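Side-chain contacts in MAU2 chromatid cohesion factor homolog (Saccharomyces cerevisiae, PDB 4XDN), which joins with SCC2 in a complex required for the association of cohesin with chromosomes, and so takes part in sister chromatid cohesion: residues K191-V196 with E228-P233; T198-L203 with L219-Y224. All coordinates share one frame; numbering follows the deposited sequence.

Interaction 1: K191-V196 with E228-P233. With SO4 (sulfate ion), chain E.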
ATOM      1  N   LYS A 191       6.992  -6.898  12.261  1.00 37.29           N
ATOM      2  CA  LYS A 191       8.000  -6.647  11.233  1.00 39.74           C
ATOM      3  C   LYS A 191       9.145  -7.653  11.307  1.00 37.27           C
ATOM      4  O   LYS A 191      10.318  -7.288  11.213  1.00 34.39           O
ATOM      5  CB  LYS A 191       8.536  -5.218  11.351  1.00 44.01           C
ATOM      6  CG  LYS A 191       7.468  -4.159  11.151  1.00 47.24           C
ATOM      7  CD  LYS A 191       8.041  -2.753  11.223  1.00 53.80           C
ATOM      8  CE  LYS A 191       7.082  -1.736  10.630  1.00 58.23           C
ATOM      9  NZ  LYS A 191       6.850  -1.963   9.172  1.00 60.36           N
ATOM     10  N   GLN A 192       8.788  -8.922  11.481  1.00 36.35           N
ATOM     11  CA  GLN A 192       9.755 -10.015  11.470  1.00 39.03           C
ATOM     12  C   GLN A 192       9.711 -10.701  10.111  1.00 37.70           C
ATOM     13  O   GLN A 192       9.227 -11.824   9.977  1.00 35.21           O
ATOM     14  CB  GLN A 192       9.453 -11.004  12.590  1.00 39.93           C
ATOM     15  CG  GLN A 192       9.559 -10.394  13.977  1.00 40.54           C
ATOM     16  CD  GLN A 192       9.160 -11.361  15.068  1.00 41.70           C
ATOM     17  OE1 GLN A 192       8.522 -12.380  14.808  1.00 43.70           O
ATOM     18  NE2 GLN A 192       9.537 -11.048  16.301  1.00 40.83           N
ATOM     19  N   HIS A 193      10.239 -10.010   9.110  1.00 36.23           N
ATOM     20  CA  HIS A 193      10.013 -10.362   7.715  1.00 38.03           C
ATOM     21  C   HIS A 193      10.536 -11.749   7.343  1.00 37.59           C
ATOM     22  O   HIS A 193       9.925 -12.446   6.535  1.00 35.49           O
ATOM     23  CB  HIS A 193      10.647  -9.299   6.816  1.00 41.38           C
ATOM     24  CG  HIS A 193      10.147  -7.914   7.089  1.00 42.87           C
ATOM     25  ND1 HIS A 193       8.805  -7.611   7.171  1.00 39.29           N
ATOM     26  CD2 HIS A 193      10.808  -6.752   7.307  1.00 46.28           C
ATOM     27  CE1 HIS A 193       8.660  -6.323   7.425  1.00 42.14           C
ATOM     28  NE2 HIS A 193       9.861  -5.778   7.511  1.00 46.27           N
ATOM     29  N   ARG A 194      11.657 -12.153   7.928  1.00 41.28           N
ATOM     30  CA  ARG A 194      12.192 -13.486   7.672  1.00 43.01           C
ATOM     31  C   ARG A 194      11.269 -14.546   8.270  1.00 41.16           C
ATOM     32  O   ARG A 194      11.006 -15.570   7.638  1.00 39.81           O
ATOM     33  CB  ARG A 194      13.612 -13.620   8.230  1.00 50.20           C
ATOM     34  CG  ARG A 194      14.680 -13.023   7.317  1.00 58.13           C
ATOM     35  CD  ARG A 194      15.583 -12.020   8.028  1.00 64.95           C
ATOM     36  NE  ARG A 194      16.717 -12.655   8.693  1.00 70.60           N
ATOM     37  CZ  ARG A 194      17.707 -11.989   9.281  1.00 75.45           C
ATOM     38  NH1 ARG A 194      17.706 -10.661   9.292  1.00 76.53           N
ATOM     39  NH2 ARG A 194      18.703 -12.649   9.859  1.00 77.75           N
ATOM     40  N   ARG A 195      10.768 -14.297   9.476  1.00 41.72           N
ATOM     41  CA  ARG A 195       9.811 -15.209  10.103  1.00 42.30           C
ATOM     42  C   ARG A 195       8.495 -15.275   9.331  1.00 37.39           C
ATOM     43  O   ARG A 195       7.882 -16.339   9.239  1.00 35.04           O
ATOM     44  CB  ARG A 195       9.526 -14.796  11.549  1.00 47.71           C
ATOM     45  CG  ARG A 195      10.450 -15.425  12.588  1.00 54.71           C
ATOM     46  CD  ARG A 195      11.505 -14.450  13.094  1.00 59.22           C
ATOM     47  NE  ARG A 195      11.731 -14.594  14.530  1.00 61.90           N
ATOM     48  CZ  ARG A 195      12.218 -13.636  15.313  1.00 62.10           C
ATOM     49  NH1 ARG A 195      12.535 -12.449  14.807  1.00 59.08           N
ATOM     50  NH2 ARG A 195      12.386 -13.865  16.610  1.00 63.03           N
ATOM     51  N   VAL A 196       8.051 -14.140   8.796  1.00 34.24           N
ATOM     52  CA  VAL A 196       6.799 -14.097   8.043  1.00 31.71           C
ATOM     53  C   VAL A 196       6.876 -15.050   6.856  1.00 32.22           C
ATOM     54  O   VAL A 196       6.004 -15.900   6.672  1.00 32.32           O
ATOM     55  CB  VAL A 196       6.470 -12.668   7.538  1.00 32.32           C
ATOM     56  CG1 VAL A 196       5.290 -12.687   6.561  1.00 31.96           C
ATOM     57  CG2 VAL A 196       6.164 -11.740   8.708  1.00 31.03           C
ATOM     58  N   GLU A 228       5.755  -4.761   0.949  1.00 28.36           N
ATOM     59  CA  GLU A 228       7.151  -4.599   1.351  1.00 30.19           C
ATOM     60  C   GLU A 228       8.076  -4.505   0.138  1.00 32.53           C
ATOM     61  O   GLU A 228       9.285  -4.310   0.283  1.00 33.77           O
ATOM     62  CB  GLU A 228       7.581  -5.767   2.241  1.00 33.33           C
ATOM     63  CG  GLU A 228       6.816  -5.878   3.556  1.00 36.56           C
ATOM     64  CD  GLU A 228       7.114  -4.735   4.514  1.00 40.43           C
ATOM     65  OE1 GLU A 228       8.125  -4.031   4.316  1.00 42.66           O
ATOM     66  OE2 GLU A 228       6.333  -4.542   5.468  1.00 41.07           O
ATOM     67  N   ARG A 229       7.497  -4.643  -1.053  1.00 31.65           N
ATOM     68  CA  ARG A 229       8.253  -4.685  -2.302  1.00 33.70           C
ATOM     69  C   ARG A 229       9.323  -5.773  -2.277  1.00 35.27           C
ATOM     70  O   ARG A 229      10.384  -5.624  -2.881  1.00 37.98           O
ATOM     71  CB  ARG A 229       8.897  -3.321  -2.598  1.00 35.07           C
ATOM     72  CG  ARG A 229       7.900  -2.191  -2.831  1.00 34.39           C
ATOM     73  CD  ARG A 229       6.972  -2.478  -4.000  1.00 35.61           C
ATOM     74  NE  ARG A 229       6.957  -1.382  -4.970  1.00 49.27           N
ATOM     75  CZ  ARG A 229       7.543  -1.407  -6.164  1.00 58.05           C
ATOM     76  NH1 ARG A 229       8.207  -2.477  -6.584  1.00 61.98           N
ATOM     77  NH2 ARG A 229       7.458  -0.349  -6.954  1.00 62.97           N
ATOM     78  N   PHE A 230       9.041  -6.865  -1.575  1.00 32.52           N
ATOM     79  CA  PHE A 230       9.920  -8.026  -1.601  1.00 33.94           C
ATOM     80  C   PHE A 230       9.713  -8.788  -2.902  1.00 34.93           C
ATOM     81  O   PHE A 230       8.605  -8.801  -3.440  1.00 33.58           O
ATOM     82  CB  PHE A 230       9.653  -8.957  -0.413  1.00 33.07           C
ATOM     83  CG  PHE A 230      10.109  -8.413   0.913  1.00 33.16           C
ATOM     84  CD1 PHE A 230      11.302  -7.720   1.028  1.00 33.76           C
ATOM     85  CD2 PHE A 230       9.343  -8.609   2.051  1.00 33.15           C
ATOM     86  CE1 PHE A 230      11.720  -7.226   2.248  1.00 35.46           C
ATOM     87  CE2 PHE A 230       9.755  -8.118   3.276  1.00 33.50           C
ATOM     88  CZ  PHE A 230      10.947  -7.427   3.375  1.00 34.88           C
ATOM     89  N   PRO A 231      10.779  -9.418  -3.422  1.00 36.02           N
ATOM     90  CA  PRO A 231      10.602 -10.307  -4.573  1.00 37.36           C
ATOM     91  C   PRO A 231       9.599 -11.415  -4.278  1.00 38.30           C
ATOM     92  O   PRO A 231       9.647 -12.007  -3.199  1.00 40.35           O
ATOM     93  CB  PRO A 231      12.003 -10.886  -4.789  1.00 39.30           C
ATOM     94  CG  PRO A 231      12.920  -9.864  -4.231  1.00 40.65           C
ATOM     95  CD  PRO A 231      12.200  -9.262  -3.063  1.00 38.15           C
ATOM     96  N   ILE A 232       8.702 -11.686  -5.218  1.00 36.87           N
ATOM     97  CA  ILE A 232       7.721 -12.746  -5.040  1.00 37.98           C
ATOM     98  C   ILE A 232       8.286 -14.069  -5.563  1.00 37.94           C
ATOM     99  O   ILE A 232       8.657 -14.159  -6.733  1.00 38.21           O
ATOM    100  CB  ILE A 232       6.397 -12.432  -5.761  1.00 37.84           C
ATOM    101  CG1 ILE A 232       5.897 -11.037  -5.372  1.00 36.63           C
ATOM    102  CG2 ILE A 232       5.350 -13.489  -5.419  1.00 38.54           C
ATOM    103  CD1 ILE A 232       4.678 -10.577  -6.141  1.00 34.32           C
ATOM    104  N   PRO A 233       8.364 -15.098  -4.698  1.00 37.83           N
ATOM    105  CA  PRO A 233       8.833 -16.409  -5.165  1.00 40.87           C
ATOM    106  C   PRO A 233       7.989 -16.958  -6.310  1.00 41.34           C
ATOM    107  O   PRO A 233       6.806 -16.631  -6.419  1.00 39.11           O
ATOM    108  CB  PRO A 233       8.703 -17.294  -3.921  1.00 40.92           C
ATOM    109  CG  PRO A 233       8.808 -16.358  -2.783  1.00 39.55           C
ATOM    110  CD  PRO A 233       8.137 -15.094  -3.241  1.00 36.63           C
TER
HETATM  111  S   SO4 E 703      13.358 -11.378  11.239  1.00 86.70           S
HETATM  112  O1  SO4 E 703      12.236 -12.284  11.001  1.00 85.72           O
HETATM  113  O2  SO4 E 703      13.142 -10.652  12.488  1.00 87.49           O
HETATM  114  O3  SO4 E 703      14.587 -12.158  11.338  1.00 89.21           O
HETATM  115  O4  SO4 E 703      13.460 -10.419  10.140  1.00 85.53           O
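Two helix junctions come together where Phe-230 and Glu-228 both meet one side of the His-193 imidazole. Lys-191 ends the preceding helix in a Schellman motif; its NZ stops 4.5 Å from Glu-228 OE2, an attraction of opposite charges too long for a salt bridge, while its carbonyl O lies over the other face of the His-193 ring. Gln-192, the N-cap, starts helix 193-206. In His-193, CG stands anti to the carbonyl carbon (chi1 -57°), which sets the ring beside its backbone N, where its face meets the edge of Phe-230 in a T-shaped pair, Phe-230 CZ lying 3.8 Å from His-193 CG. Glu-228 approaches the same ring obliquely, OE2 being 3.5 Å from His-193 CE1, and His-193 ND1 bonds to the hydroxyl of Tyr-224. The contact ties the start of helix 193-206 to the loop after helix 212-228, in the TPR-like helical array known for the SCC4/mau-2 family. Beyond His-193, the helix start holds a sulfate, probably from the crystallisation liquor: Arg-194 N gives a weak bond to O4, and one guanidinium face lies beneath O3. Arg-195 grips it twice, N reaching O1 at 2.9 Å and NH1 reaching O2 along a bent path (132°).

Interaction 2: T198-L203 with L219-Y224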
ATOM      1  N   THR A 198       8.965 -17.491   6.299  1.00 39.27           N
ATOM      2  CA  THR A 198       9.108 -18.857   6.790  1.00 38.74           C
ATOM      3  C   THR A 198       7.761 -19.411   7.239  1.00 37.28           C
ATOM      4  O   THR A 198       7.434 -20.568   6.969  1.00 36.67           O
ATOM      5  CB  THR A 198      10.109 -18.924   7.963  1.00 40.87           C
ATOM      6  OG1 THR A 198      11.424 -18.611   7.490  1.00 41.98           O
ATOM      7  CG2 THR A 198      10.123 -20.313   8.605  1.00 44.59           C
ATOM      8  N   SER A 199       6.982 -18.582   7.929  1.00 35.19           N
ATOM      9  CA  SER A 199       5.692 -19.015   8.453  1.00 34.92           C
ATOM     10  C   SER A 199       4.674 -19.192   7.333  1.00 33.74           C
ATOM     11  O   SER A 199       3.899 -20.146   7.345  1.00 35.76           O
ATOM     12  CB  SER A 199       5.167 -18.018   9.487  1.00 36.82           C
ATOM     13  OG  SER A 199       6.037 -17.935  10.602  1.00 40.24           O
ATOM     14  N   PHE A 200       4.675 -18.274   6.371  1.00 32.34           N
ATOM     15  CA  PHE A 200       3.782 -18.388   5.219  1.00 32.46           C
ATOM     16  C   PHE A 200       4.038 -19.696   4.479  1.00 34.06           C
ATOM     17  O   PHE A 200       3.107 -20.440   4.176  1.00 34.87           O
ATOM     18  CB  PHE A 200       3.964 -17.207   4.260  1.00 33.25           C
ATOM     19  CG  PHE A 200       2.901 -16.149   4.383  1.00 34.25           C
ATOM     20  CD1 PHE A 200       1.570 -16.451   4.140  1.00 35.06           C
ATOM     21  CD2 PHE A 200       3.237 -14.847   4.718  1.00 34.40           C
ATOM     22  CE1 PHE A 200       0.595 -15.482   4.248  1.00 34.09           C
ATOM     23  CE2 PHE A 200       2.263 -13.874   4.823  1.00 35.39           C
ATOM     24  CZ  PHE A 200       0.940 -14.192   4.589  1.00 34.67           C
ATOM     25  N   HIS A 201       5.307 -19.965   4.194  1.00 36.50           N
ATOM     26  CA  HIS A 201       5.696 -21.170   3.471  1.00 37.76           C
ATOM     27  C   HIS A 201       5.272 -22.428   4.226  1.00 37.85           C
ATOM     28  O   HIS A 201       4.679 -23.338   3.648  1.00 36.93           O
ATOM     29  CB  HIS A 201       7.207 -21.186   3.235  1.00 38.43           C
ATOM     30  CG  HIS A 201       7.669 -22.313   2.365  1.00 40.86           C
ATOM     31  ND1 HIS A 201       7.920 -23.577   2.854  1.00 42.71           N
ATOM     32  CD2 HIS A 201       7.923 -22.365   1.036  1.00 43.25           C
ATOM     33  CE1 HIS A 201       8.311 -24.360   1.864  1.00 44.61           C
ATOM     34  NE2 HIS A 201       8.321 -23.650   0.751  1.00 46.88           N
ATOM     35  N   GLY A 202       5.580 -22.474   5.518  1.00 37.06           N
ATOM     36  CA  GLY A 202       5.210 -23.608   6.344  1.00 38.84           C
ATOM     37  C   GLY A 202       3.704 -23.753   6.429  1.00 40.31           C
ATOM     38  O   GLY A 202       3.169 -24.862   6.418  1.00 42.22           O
ATOM     39  N   LEU A 203       3.021 -22.618   6.513  1.00 38.66           N
ATOM     40  CA  LEU A 203       1.567 -22.600   6.554  1.00 40.00           C
ATOM     41  C   LEU A 203       0.981 -23.127   5.248  1.00 40.10           C
ATOM     42  O   LEU A 203       0.173 -24.052   5.252  1.00 40.95           O
ATOM     43  CB  LEU A 203       1.066 -21.182   6.832  1.00 41.57           C
ATOM     44  CG  LEU A 203      -0.437 -20.930   6.712  1.00 42.92           C
ATOM     45  CD1 LEU A 203      -1.233 -21.886   7.588  1.00 45.88           C
ATOM     46  CD2 LEU A 203      -0.742 -19.488   7.079  1.00 42.27           C
ATOM     47  N   LEU A 219      -2.917 -15.274  -1.358  1.00 28.43           N
ATOM     48  CA  LEU A 219      -3.220 -13.886  -1.684  1.00 28.99           C
ATOM     49  C   LEU A 219      -2.709 -12.969  -0.578  1.00 29.00           C
ATOM     50  O   LEU A 219      -2.159 -11.903  -0.855  1.00 29.67           O
ATOM     51  CB  LEU A 219      -4.726 -13.692  -1.886  1.00 28.34           C
ATOM     52  CG  LEU A 219      -5.314 -14.307  -3.155  1.00 30.96           C
ATOM     53  CD1 LEU A 219      -6.830 -14.362  -3.070  1.00 29.51           C
ATOM     54  CD2 LEU A 219      -4.877 -13.524  -4.378  1.00 33.99           C
ATOM     55  N   CYS A 220      -2.895 -13.389   0.672  1.00 27.17           N
ATOM     56  CA  CYS A 220      -2.354 -12.656   1.814  1.00 27.74           C
ATOM     57  C   CYS A 220      -0.841 -12.556   1.676  1.00 29.74           C
ATOM     58  O   CYS A 220      -0.245 -11.513   1.946  1.00 28.07           O
ATOM     59  CB  CYS A 220      -2.712 -13.341   3.138  1.00 25.44           C
ATOM     60  SG  CYS A 220      -4.476 -13.385   3.556  1.00 27.85           S
ATOM     61  N   TYR A 221      -0.232 -13.657   1.247  1.00 31.86           N
ATOM     62  CA  TYR A 221       1.214 -13.733   1.085  1.00 29.38           C
ATOM     63  C   TYR A 221       1.696 -12.739   0.036  1.00 26.90           C
ATOM     64  O   TYR A 221       2.559 -11.906   0.310  1.00 27.73           O
ATOM     65  CB  TYR A 221       1.622 -15.154   0.692  1.00 29.53           C
ATOM     66  CG  TYR A 221       3.112 -15.416   0.663  1.00 29.09           C
ATOM     67  CD1 TYR A 221       3.996 -14.648   1.409  1.00 28.53           C
ATOM     68  CD2 TYR A 221       3.634 -16.443  -0.113  1.00 30.62           C
ATOM     69  CE1 TYR A 221       5.357 -14.900   1.384  1.00 31.87           C
ATOM     70  CE2 TYR A 221       4.988 -16.697  -0.147  1.00 33.06           C
ATOM     71  CZ  TYR A 221       5.846 -15.924   0.601  1.00 34.24           C
ATOM     72  OH  TYR A 221       7.197 -16.178   0.564  1.00 38.28           O
ATOM     73  N   VAL A 222       1.128 -12.829  -1.163  1.00 25.89           N
ATOM     74  CA  VAL A 222       1.526 -11.962  -2.265  1.00 29.92           C
ATOM     75  C   VAL A 222       1.336 -10.492  -1.896  1.00 28.53           C
ATOM     76  O   VAL A 222       2.217  -9.670  -2.150  1.00 27.15           O
ATOM     77  CB  VAL A 222       0.729 -12.286  -3.550  1.00 31.69           C
ATOM     78  CG1 VAL A 222       0.994 -11.248  -4.641  1.00 33.14           C
ATOM     79  CG2 VAL A 222       1.090 -13.676  -4.054  1.00 32.14           C
ATOM     80  N   ASN A 223       0.197 -10.169  -1.289  1.00 28.58           N
ATOM     81  CA  ASN A 223      -0.084  -8.790  -0.907  1.00 28.84           C
ATOM     82  C   ASN A 223       0.936  -8.281   0.106  1.00 27.24           C
ATOM     83  O   ASN A 223       1.401  -7.146   0.009  1.00 26.85           O
ATOM     84  CB  ASN A 223      -1.495  -8.658  -0.330  1.00 28.18           C
ATOM     85  CG  ASN A 223      -2.137  -7.311  -0.647  1.00 29.35           C
ATOM     86  OD1 ASN A 223      -3.357  -7.217  -0.797  1.00 29.19           O
ATOM     87  ND2 ASN A 223      -1.318  -6.267  -0.766  1.00 30.80           N
ATOM     88  N   TYR A 224       1.284  -9.120   1.076  1.00 26.47           N
ATOM     89  CA  TYR A 224       2.312  -8.763   2.049  1.00 30.03           C
ATOM     90  C   TYR A 224       3.638  -8.450   1.358  1.00 30.63           C
ATOM     91  O   TYR A 224       4.294  -7.461   1.678  1.00 31.16           O
ATOM     92  CB  TYR A 224       2.513  -9.886   3.067  1.00 28.89           C
ATOM     93  CG  TYR A 224       3.883  -9.870   3.709  1.00 28.75           C
ATOM     94  CD1 TYR A 224       4.174  -9.002   4.753  1.00 26.59           C
ATOM     95  CD2 TYR A 224       4.888 -10.717   3.262  1.00 29.13           C
ATOM     96  CE1 TYR A 224       5.425  -8.982   5.338  1.00 27.48           C
ATOM     97  CE2 TYR A 224       6.144 -10.703   3.840  1.00 29.79           C
ATOM     98  CZ  TYR A 224       6.407  -9.833   4.876  1.00 29.29           C
ATOM     99  OH  TYR A 224       7.657  -9.819   5.450  1.00 32.86           O
TER
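Helices 193-206 and 212-228 run antiparallel here, their short segments 198-203 and 219-224 inclined at 159° with axes 10.9 Å apart, and Phe-200 and Tyr-221 bring their CA atoms nearest across the gap. This is a helical hairpin within the all-helical, TPR-type array of the cohesin loading factor family, and it illustrates how one aromatic residue from each helix can carry most of a helix-helix contact. Phe-200 carries nearly all of the contact from its side. Its first torsion lies away from the staggered positions (chi1 -101°), and the ring it directs across the interface lies on Tyr-221 as an offset stack, centroids 4.7 Å apart and planes 26° from parallel. The stack is displaced so that each ring also covers an aliphatic carbon of its partner. Tyr-221 CA sits over the face of the Phe-200 ring, 3.8 Å from its centroid, and Phe-200 CB in turn sits over the face of the Tyr-221 ring; both are CH-pi contacts. CG of Tyr-221 lies anti to the backbone N, which carries the ring across to lie over the CB and ring of Phe-200. The far end of Phe-200 wedges against the helix 212-228 backbone: CZ touches Cys-220 C, and the same atom meets Cys-220 CB at 4.0 Å. Tyr-224, one turn on from Cys-220, adds a looser contact, its CB 4.4 Å from Phe-200 CE2. Val-184 of helix 170-189 also packs on Phe-200, in keeping with its burial. The tightest approach joins Phe-200 CD2 to Tyr-221 CD1, at 3.4 Å.

In the fold
Interactions 1 and 2 lie with centres about 9 Å apart and share helix 193-206: its N-terminal start serves interaction 1, its following turns interaction 2. Along the chain the order is 191-196, 198-203, 219-224, 228-233, so the buried hairpin contact lies within the span bracketed by the more superficial one. Tyr-224 belongs to both neighbourhoods, with Val-196 and Phe-230 packing on it, while Pro-233 touches Tyr-221 from the later loop. The buried Phe-200 and Tyr-221 pair is thus followed outward by the partly exposed His-193 and Phe-230. Nearby, Asn-223 and Arg-229 touch the chain of another protein, so this helical pair also borders a partner interface.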